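Local coordinates for separin (Saccharomyces cerevisiae, PDB 5U1T), which is a caspase-like cysteine protease that cleaves the MCD1/SCC1 subunit of cohesin at the onset of anaphase and so drives chromosome segregation, at residues Ser64-Gly69 / Phe459-Met464; Ser500-Ser505 / Lys549-Asn554. One frame throughout, in Å; residues are numbered along the deposited sequence.

Contact 1: Ser64-Gly69 / Phe459-Met464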
# COMPACT_ATOMS: atom_id res chain seq x y z
N SER A 64 -16.34 28.58 28.65
CA SER A 64 -15.57 28.37 27.45
C SER A 64 -14.78 27.07 27.52
O SER A 64 -14.54 26.44 26.49
CB SER A 64 -14.63 29.52 27.21
OG SER A 64 -14.01 29.36 25.96
N HIS A 65 -14.38 26.67 28.73
CA HIS A 65 -13.55 25.48 28.88
C HIS A 65 -14.36 24.29 29.35
O HIS A 65 -13.81 23.37 29.92
CB HIS A 65 -12.41 25.75 29.87
CG HIS A 65 -11.49 26.86 29.46
ND1 HIS A 65 -10.39 27.22 30.19
CD2 HIS A 65 -11.52 27.68 28.38
CE1 HIS A 65 -9.77 28.23 29.59
NE2 HIS A 65 -10.43 28.52 28.48
N HIS A 66 -15.67 24.37 29.16
CA HIS A 66 -16.63 23.33 29.57
C HIS A 66 -16.55 22.86 31.04
O HIS A 66 -16.99 21.77 31.37
CB HIS A 66 -16.48 22.12 28.63
CG HIS A 66 -17.05 22.35 27.26
ND1 HIS A 66 -17.81 21.41 26.60
CD2 HIS A 66 -17.01 23.43 26.45
CE1 HIS A 66 -18.20 21.90 25.44
NE2 HIS A 66 -17.73 23.12 25.33
N MET A 67 -16.02 23.69 31.93
CA MET A 67 -15.86 23.33 33.33
C MET A 67 -17.13 23.64 34.14
O MET A 67 -17.18 24.61 34.91
CB MET A 67 -14.67 24.08 33.92
CG MET A 67 -13.34 23.60 33.44
SD MET A 67 -13.10 21.91 34.04
CE MET A 67 -12.23 22.23 35.57
N TRP A 68 -18.17 22.82 33.98
CA TRP A 68 -19.51 23.23 34.40
C TRP A 68 -19.70 23.27 35.92
O TRP A 68 -20.52 24.03 36.43
CB TRP A 68 -20.57 22.30 33.81
CG TRP A 68 -20.34 21.85 32.35
CD1 TRP A 68 -20.20 20.56 31.91
CD2 TRP A 68 -20.29 22.68 31.18
NE1 TRP A 68 -20.06 20.54 30.54
CE2 TRP A 68 -20.10 21.82 30.07
CE3 TRP A 68 -20.37 24.05 30.96
CZ2 TRP A 68 -20.00 22.30 28.76
CZ3 TRP A 68 -20.26 24.53 29.66
CH2 TRP A 68 -20.07 23.66 28.58
N GLY A 69 -18.94 22.45 36.63
CA GLY A 69 -19.11 22.27 38.05
C GLY A 69 -18.58 23.45 38.80
O GLY A 69 -19.02 23.73 39.91
N PHE A 459 -25.60 25.86 16.92
CA PHE A 459 -24.21 25.83 17.34
C PHE A 459 -24.09 26.81 18.48
O PHE A 459 -23.72 27.97 18.31
CB PHE A 459 -23.27 26.16 16.18
CG PHE A 459 -21.87 25.73 16.41
CD1 PHE A 459 -21.51 24.40 16.30
CD2 PHE A 459 -20.89 26.65 16.76
CE1 PHE A 459 -20.20 23.99 16.52
CE2 PHE A 459 -19.58 26.26 16.97
CZ PHE A 459 -19.23 24.92 16.86
N ASN A 460 -24.43 26.29 19.66
CA ASN A 460 -24.61 27.10 20.86
C ASN A 460 -24.23 26.28 22.07
O ASN A 460 -24.71 25.16 22.22
CB ASN A 460 -26.07 27.60 20.96
CG ASN A 460 -26.36 28.42 22.21
OD1 ASN A 460 -26.74 27.88 23.25
ND2 ASN A 460 -26.20 29.74 22.09
N VAL A 461 -23.38 26.83 22.93
CA VAL A 461 -22.84 26.09 24.07
C VAL A 461 -23.88 25.50 25.05
O VAL A 461 -23.60 24.46 25.65
CB VAL A 461 -21.86 26.95 24.86
CG1 VAL A 461 -22.57 27.99 25.64
CG2 VAL A 461 -21.05 26.10 25.80
N TYR A 462 -25.06 26.11 25.24
CA TYR A 462 -26.00 25.55 26.22
C TYR A 462 -26.59 24.27 25.65
O TYR A 462 -27.21 23.49 26.37
CB TYR A 462 -27.11 26.55 26.63
CG TYR A 462 -26.55 27.70 27.43
CD1 TYR A 462 -26.19 27.54 28.77
CD2 TYR A 462 -26.32 28.93 26.84
CE1 TYR A 462 -25.65 28.58 29.50
CE2 TYR A 462 -25.77 29.96 27.54
CZ TYR A 462 -25.44 29.79 28.87
OH TYR A 462 -24.89 30.84 29.58
N CYS A 463 -26.36 24.02 24.37
CA CYS A 463 -26.71 22.73 23.79
C CYS A 463 -25.87 21.56 24.34
O CYS A 463 -26.27 20.41 24.21
CB CYS A 463 -26.59 22.79 22.27
SG CYS A 463 -28.01 23.57 21.45
N MET A 464 -24.73 21.85 24.97
CA MET A 464 -23.93 20.82 25.61
C MET A 464 -24.62 20.18 26.81
O MET A 464 -24.20 19.11 27.26
CB MET A 464 -22.58 21.37 26.05
CG MET A 464 -21.79 22.06 24.93
SD MET A 464 -21.38 21.02 23.51
CE MET A 464 -20.77 19.61 24.39
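H66 and W68 meet V461 and M464 in a buried apolar contact between two interhelical loops. M464 CG, SD and CE all come close to H66 CE1; the bends at chi2 (-60°) and chi3 keep SD and CE beside it. H66 CE1 lies 3.6 Å from M464 CG and 3.8 Å from M464 SD. The methyl M464 CE is 3.6 Å from H66 CE1 and comes in at the ring edge, near its plane. M464 SD sits 4.9 Å from the H66 ring centroid, an oblique sulfur-aromatic approach. The two side chains cross at about a right angle.

The second set of contacts is aliphatic against indole. Two neighbouring atoms of the six-membered ring of W68, CZ2 and CH2, do the touching. W68 CH2 lies 3.8 Å from V461 CG2, which is at the ring edge. CG2, the branch anti to the backbone N of V461, is the one that meets the indole. W68 CZ2 lies 3.9 Å from M464 CB, and these two side chains also cross at about a right angle. CZ2 also lies over one face of the H66 ring, toward its rim.

The ring nitrogens H66 NE2 and W68 NE1 find their partners outside the two segments. H66 NE2 hydrogen-bonds to S500 OG, and W68 NE1 to N467 O. Within 459-464, N460 OD1 accepts from Y462 N at 3.1 Å, an Asx turn leading into the short 3-10 segment 461-464.

The contact lies in the helical part of the protein. Segment 64-69 links helix 48-64 to helix 69-87, and 459-464 links helix 448-458 to helix 470-485. V473 of helix 470-485 touches both H66 and M464, F472 touches M464, and K63 of helix 48-64 is touched by V461.

Contact 2: Ser500-Ser505 / Lys549-Asn554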
# COMPACT_ATOMS: atom_id res chain seq x y z
N SER A 500 -18.46 27.67 22.90
CA SER A 500 -17.20 27.48 23.59
C SER A 500 -15.99 27.47 22.67
O SER A 500 -16.09 27.40 21.45
CB SER A 500 -17.21 26.16 24.35
OG SER A 500 -17.32 25.11 23.42
N GLU A 501 -14.84 27.53 23.32
CA GLU A 501 -13.55 27.35 22.69
C GLU A 501 -13.46 25.95 22.10
O GLU A 501 -13.05 25.77 20.96
CB GLU A 501 -12.45 27.56 23.72
CG GLU A 501 -11.10 27.40 23.18
CD GLU A 501 -10.04 27.64 24.22
OE1 GLU A 501 -9.65 26.68 24.93
OE2 GLU A 501 -9.60 28.80 24.33
N ILE A 502 -13.85 24.97 22.90
CA ILE A 502 -13.81 23.58 22.50
C ILE A 502 -14.67 23.32 21.24
O ILE A 502 -14.21 22.69 20.27
CB ILE A 502 -14.23 22.69 23.67
CG1 ILE A 502 -13.48 23.14 24.93
CG2 ILE A 502 -13.97 21.23 23.35
CD1 ILE A 502 -13.37 22.09 26.02
N MET A 503 -15.90 23.83 21.25
CA MET A 503 -16.77 23.68 20.10
C MET A 503 -16.17 24.28 18.83
O MET A 503 -16.29 23.69 17.75
CB MET A 503 -18.13 24.34 20.37
CG MET A 503 -18.98 23.59 21.34
SD MET A 503 -20.49 24.51 21.75
CE MET A 503 -21.41 24.43 20.19
N LEU A 504 -15.55 25.46 18.96
CA LEU A 504 -14.95 26.11 17.80
C LEU A 504 -13.74 25.29 17.28
O LEU A 504 -13.51 25.19 16.06
CB LEU A 504 -14.54 27.54 18.14
CG LEU A 504 -15.68 28.56 18.30
CD1 LEU A 504 -15.15 29.85 18.88
CD2 LEU A 504 -16.39 28.83 16.99
N SER A 505 -12.99 24.69 18.20
CA SER A 505 -11.80 23.92 17.86
C SER A 505 -12.12 22.64 17.05
O SER A 505 -11.53 22.40 16.00
CB SER A 505 -11.06 23.55 19.14
OG SER A 505 -9.78 23.03 18.82
N LYS A 549 -5.42 25.88 34.46
CA LYS A 549 -5.84 25.23 35.69
C LYS A 549 -7.24 24.63 35.52
O LYS A 549 -7.49 23.47 35.85
CB LYS A 549 -5.77 26.21 36.86
CG LYS A 549 -4.31 26.56 37.25
CD LYS A 549 -4.19 27.93 37.97
CE LYS A 549 -4.81 27.93 39.38
NZ LYS A 549 -4.61 29.24 40.11
N LEU A 550 -8.14 25.40 34.92
CA LEU A 550 -9.51 24.97 34.73
C LEU A 550 -9.80 24.67 33.27
O LEU A 550 -9.96 25.59 32.47
CB LEU A 550 -10.48 26.04 35.26
CG LEU A 550 -10.21 26.46 36.72
CD1 LEU A 550 -11.19 27.52 37.18
CD2 LEU A 550 -10.24 25.25 37.67
N HIS A 551 -9.88 23.40 32.91
CA HIS A 551 -10.25 23.06 31.55
C HIS A 551 -10.76 21.64 31.49
O HIS A 551 -10.18 20.77 32.11
CB HIS A 551 -9.05 23.24 30.62
CG HIS A 551 -9.43 23.58 29.21
ND1 HIS A 551 -10.33 22.83 28.48
CD2 HIS A 551 -9.04 24.59 28.40
CE1 HIS A 551 -10.48 23.37 27.28
NE2 HIS A 551 -9.70 24.44 27.21
N LEU A 552 -11.85 21.40 30.77
CA LEU A 552 -12.35 20.05 30.60
C LEU A 552 -11.28 19.20 29.90
O LEU A 552 -11.12 18.01 30.19
CB LEU A 552 -13.65 20.01 29.80
CG LEU A 552 -14.19 18.60 29.53
CD1 LEU A 552 -14.60 17.95 30.83
CD2 LEU A 552 -15.34 18.58 28.57
N LEU A 553 -10.53 19.83 29.01
CA LEU A 553 -9.56 19.08 28.22
C LEU A 553 -8.42 18.58 29.09
O LEU A 553 -7.65 17.72 28.67
CB LEU A 553 -9.03 19.94 27.07
CG LEU A 553 -10.06 20.27 25.99
CD1 LEU A 553 -9.34 20.85 24.83
CD2 LEU A 553 -10.86 19.05 25.59
N ASN A 554 -8.30 19.09 30.31
CA ASN A 554 -7.26 18.59 31.20
C ASN A 554 -7.55 17.15 31.62
O ASN A 554 -6.66 16.43 32.09
CB ASN A 554 -7.13 19.51 32.43
CG ASN A 554 -6.34 20.78 32.13
OD1 ASN A 554 -5.48 20.79 31.24
ND2 ASN A 554 -6.64 21.86 32.87
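The H551 ring meets E501 and I502 at its edge, and the ring of H65 stacks on it. E501 OE1 lies in the ring plane, and I502 CD1 is near it. H551 NE2 donates to E501 OE1 at 3.2 Å in a nearly straight bond (168°). The carboxylate and ring planes are 28° apart. E501 reaches the ring with CG anti to the backbone N (chi1 -180°) and an extended chain beyond. Its OE1 also bonds to S522 OG and S525 OG, so three partners grip this buried oxygen. On the other ring nitrogen, H551 ND1 accepts from L553 N at 3.1 Å, which helps fix the rotation of the ring.

S500 is the N-cap of helix 501-509: its OG accepts from M503 N at 2.9 Å. E501 and I502 thus stand in the first turn of that helix, facing a loop that enters the 3-10 segment 552-554.

I502 carries the apolar half. Its CD1 lies 3.4 Å from H551 CE1. I502 and L553 reach toward each other tip to tip, with I502 CD1 3.8 Å from L553 CG. An alanine in place of H551 would probably leave E501 OE1 without its nitrogen donor, L553 N without its ring acceptor and I502 CD1 beside a gap. L552 CB approaches I502 CD1 more loosely, at 4.3 Å.

Overall arrangement
Contacts 1 and 2 are neighbours, with centres about 9 Å apart. Both segments of contact 1 precede those of contact 2 in the sequence. Segment 64-69 touches both halves of contact 2. H66 NE2 lies 2.8 Å from S500 OG, and H65 ND1 lies 2.8 Å from L550 O; these two hydrogen bonds join the contacts. Segment 459-464 also reaches contact 2, with F459 CZ packed 3.3 Å from M503 O. Four separate pieces of chain, one of them from near the N-terminus, therefore meet in one buried region of the helical part. Both contacts lie away from C1497, the catalytic cysteine assigned by similarity. Neither is touched by the other protein chain of the assembly.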